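PDB 4KQ9: ribose ABC transporter, substrate binding protein from Conexibacter woesei, which probably binds a sugar such as ribose outside the membrane as the solute-binding component of an ABC transporter. Local coordinates for residues G251-D256 / I272-I277. The protein carries 1 engineered substitution. Numbering follows the deposited sequence.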
ATOM      1  N   GLY A 251       4.655   1.307  10.347  1.00 13.13           N
ATOM      2  CA  GLY A 251       4.344   1.978  11.624  1.00 13.64           C
ATOM      3  C   GLY A 251       5.560   2.123  12.507  1.00 13.25           C
ATOM      4  O   GLY A 251       5.789   3.195  13.032  1.00 13.80           O
ATOM      5  N   GLY A 252       6.388   1.087  12.556  1.00 12.28           N
ATOM      6  CA  GLY A 252       7.633   1.114  13.322  1.00 13.78           C
ATOM      7  C   GLY A 252       8.628   2.121  12.759  1.00 12.68           C
ATOM      8  O   GLY A 252       9.273   2.862  13.473  1.00 11.65           O
ATOM      9  N   ILE A 253       8.758   2.129  11.456  1.00 12.84           N
ATOM     10  CA  ILE A 253       9.705   2.989  10.796  1.00 12.30           C
ATOM     11  C   ILE A 253       9.309   4.439  10.993  1.00 12.11           C
ATOM     12  O   ILE A 253      10.188   5.288  11.294  1.00 12.13           O
ATOM     13  CB  ILE A 253       9.829   2.632   9.282  1.00 12.59           C
ATOM     14  CG1 ILE A 253      10.634   1.361   9.094  1.00 13.98           C
ATOM     15  CG2 ILE A 253      10.539   3.727   8.501  1.00 13.35           C
ATOM     16  CD1 ILE A 253      10.535   0.804   7.662  1.00 14.18           C
ATOM     17  N   ALA A 254       8.043   4.773  10.819  1.00 11.59           N
ATOM     18  CA  ALA A 254       7.604   6.146  11.036  1.00 12.63           C
ATOM     19  C   ALA A 254       7.921   6.638  12.451  1.00 13.71           C
ATOM     20  O   ALA A 254       8.402   7.783  12.627  1.00 13.13           O
ATOM     21  CB  ALA A 254       6.111   6.308  10.751  1.00 13.15           C
ATOM     22  N   ILE A 255       7.712   5.782  13.431  1.00 15.08           N
ATOM     23  CA  ILE A 255       8.027   6.122  14.819  1.00 14.71           C
ATOM     24  C   ILE A 255       9.551   6.312  14.978  1.00 15.71           C
ATOM     25  O   ILE A 255       9.956   7.218  15.582  1.00 15.23           O
ATOM     26  CB  ILE A 255       7.526   5.080  15.854  1.00 15.25           C
ATOM     27  CG1 ILE A 255       6.024   5.134  16.038  1.00 17.16           C
ATOM     28  CG2 ILE A 255       8.148   5.293  17.234  1.00 15.30           C
ATOM     29  CD1 ILE A 255       5.511   6.503  16.372  1.00 18.68           C
ATOM     30  N   ASP A 256      10.341   5.399  14.470  1.00 14.03           N
ATOM     31  CA  ASP A 256      11.777   5.526  14.539  1.00 15.55           C
ATOM     32  C   ASP A 256      12.303   6.824  13.872  1.00 15.29           C
ATOM     33  O   ASP A 256      13.137   7.449  14.389  1.00 14.60           O
ATOM     34  CB  ASP A 256      12.478   4.323  14.010  1.00 16.21           C
ATOM     35  CG  ASP A 256      12.660   3.232  15.069  1.00 19.17           C
ATOM     36  OD1 ASP A 256      12.638   3.504  16.292  1.00 21.40           O
ATOM     37  OD2 ASP A 256      12.797   2.116  14.642  1.00 19.61           O
ATOM     38  N   ILE A 272      11.015   8.147   2.313  1.00 10.91           N
ATOM     39  CA  ILE A 272      11.647   6.900   2.828  1.00 10.86           C
ATOM     40  C   ILE A 272      10.742   5.759   2.350  1.00 12.23           C
ATOM     41  O   ILE A 272       9.596   5.693   2.785  1.00 10.36           O
ATOM     42  CB  ILE A 272      11.724   6.932   4.363  1.00 11.53           C
ATOM     43  CG1 ILE A 272      12.662   8.054   4.835  1.00 11.73           C
ATOM     44  CG2 ILE A 272      12.038   5.556   4.920  1.00 10.97           C
ATOM     45  CD1 ILE A 272      12.557   8.451   6.299  1.00 12.23           C
ATOM     46  N   PHE A 273      11.231   4.973   1.370  1.00 12.34           N
ATOM     47  CA  PHE A 273      10.521   3.837   0.819  1.00 13.12           C
ATOM     48  C   PHE A 273      10.649   2.705   1.828  1.00 13.60           C
ATOM     49  O   PHE A 273      11.723   2.457   2.350  1.00 15.72           O
ATOM     50  CB  PHE A 273      11.159   3.402  -0.485  1.00 14.60           C
ATOM     51  CG  PHE A 273      11.113   4.425  -1.555  1.00 17.06           C
ATOM     52  CD1 PHE A 273       9.926   4.948  -1.990  1.00 17.62           C
ATOM     53  CD2 PHE A 273      12.280   4.860  -2.156  1.00 20.70           C
ATOM     54  CE1 PHE A 273       9.885   5.898  -3.031  1.00 20.58           C
ATOM     55  CE2 PHE A 273      12.252   5.799  -3.202  1.00 23.57           C
ATOM     56  CZ  PHE A 273      11.050   6.311  -3.661  1.00 20.60           C
ATOM     57  N   THR A 274       9.511   2.085   2.162  1.00 14.55           N
ATOM     58  CA  THR A 274       9.412   1.011   3.091  1.00 13.73           C
ATOM     59  C   THR A 274       9.424  -0.313   2.343  1.00 12.37           C
ATOM     60  O   THR A 274       9.055  -0.335   1.220  1.00 11.67           O
ATOM     61  CB  THR A 274       8.128   1.192   3.955  1.00 15.45           C
ATOM     62  OG1 THR A 274       6.992   1.500   3.137  1.00 13.75           O
ATOM     63  CG2 THR A 274       8.319   2.391   4.903  1.00 14.95           C
ATOM     64  N   PRO A 275       9.858  -1.384   2.985  1.00 11.94           N
ATOM     65  CA  PRO A 275       9.968  -2.680   2.361  1.00 12.69           C
ATOM     66  C   PRO A 275       8.626  -3.226   1.873  1.00 11.23           C
ATOM     67  O   PRO A 275       7.585  -2.933   2.411  1.00 10.79           O
ATOM     68  CB  PRO A 275      10.549  -3.582   3.444  1.00 13.54           C
ATOM     69  CG  PRO A 275      10.801  -2.790   4.607  1.00 13.07           C
ATOM     70  CD  PRO A 275      10.229  -1.419   4.390  1.00 12.11           C
ATOM     71  N   VAL A 276       8.683  -3.915   0.751  1.00 11.62           N
ATOM     72  CA  VAL A 276       7.566  -4.726   0.261  1.00 11.66           C
ATOM     73  C   VAL A 276       8.094  -6.152   0.060  1.00 12.13           C
ATOM     74  O   VAL A 276       9.310  -6.315  -0.155  1.00 11.99           O
ATOM     75  CB  VAL A 276       6.986  -4.182  -1.052  1.00 12.32           C
ATOM     76  CG1 VAL A 276       6.525  -2.762  -0.920  1.00 12.77           C
ATOM     77  CG2 VAL A 276       7.923  -4.336  -2.258  1.00 14.61           C
ATOM     78  N   ILE A 277       7.209  -7.138   0.182  1.00 11.69           N
ATOM     79  CA  ILE A 277       7.538  -8.542   0.085  1.00 12.59           C
ATOM     80  C   ILE A 277       6.568  -9.232  -0.876  1.00 13.98           C
ATOM     81  O   ILE A 277       5.366  -9.130  -0.680  1.00 12.48           O
ATOM     82  CB  ILE A 277       7.494  -9.268   1.428  1.00 12.90           C
ATOM     83  CG1 ILE A 277       8.574  -8.720   2.347  1.00 13.91           C
ATOM     84  CG2 ILE A 277       7.822 -10.722   1.216  1.00 13.96           C
ATOM     85  CD1 ILE A 277       8.689  -9.336   3.705  1.00 14.16           C
TER
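I272 meets I253 through their CG2 methyls, with I272 CG2 4.3 Å from I253 CG2. I272 sits on strand 271-273, an edge strand of the six-stranded parallel sheet, and I253 on helix 247-264. The main chain of I272 is hydrogen-bonded to F107 and G109, and its side chain also packs on V108 and on V257 of the same helix. T274 also faces the helix, and the CA atoms of I253 and T274 are 8.0 Å apart. The methyl of T274 does the touching: T274 CG2 lies 3.9 Å from I253 CD1. Chi1 of T274 is 47°, which sets OG1 between the backbone N and the carbonyl carbon and turns CG2 to the helix side. P275 closes the contact with its ring, and P275 CD is 4.0 Å from I253 CD1. One isoleucine therefore serves all three partners. Its CG2 branch, anti to its own backbone N (chi1 -75°), meets I272, while the extended CG1-CD1 arm (chi2 168°) ends against both T274 CG2 and P275 CD. No hydrogen bond crosses the contact, which is small and apolar. Beyond P275 the chain runs on to I277, which starts strand 277-280 and pairs with S244. The arrangement is helix-on-sheet packing at the edge of a Rossmann-like α/β lobe, where the chain leaves the edge strand to form one of the interlobe crossovers, as in type I periplasmic binding proteins.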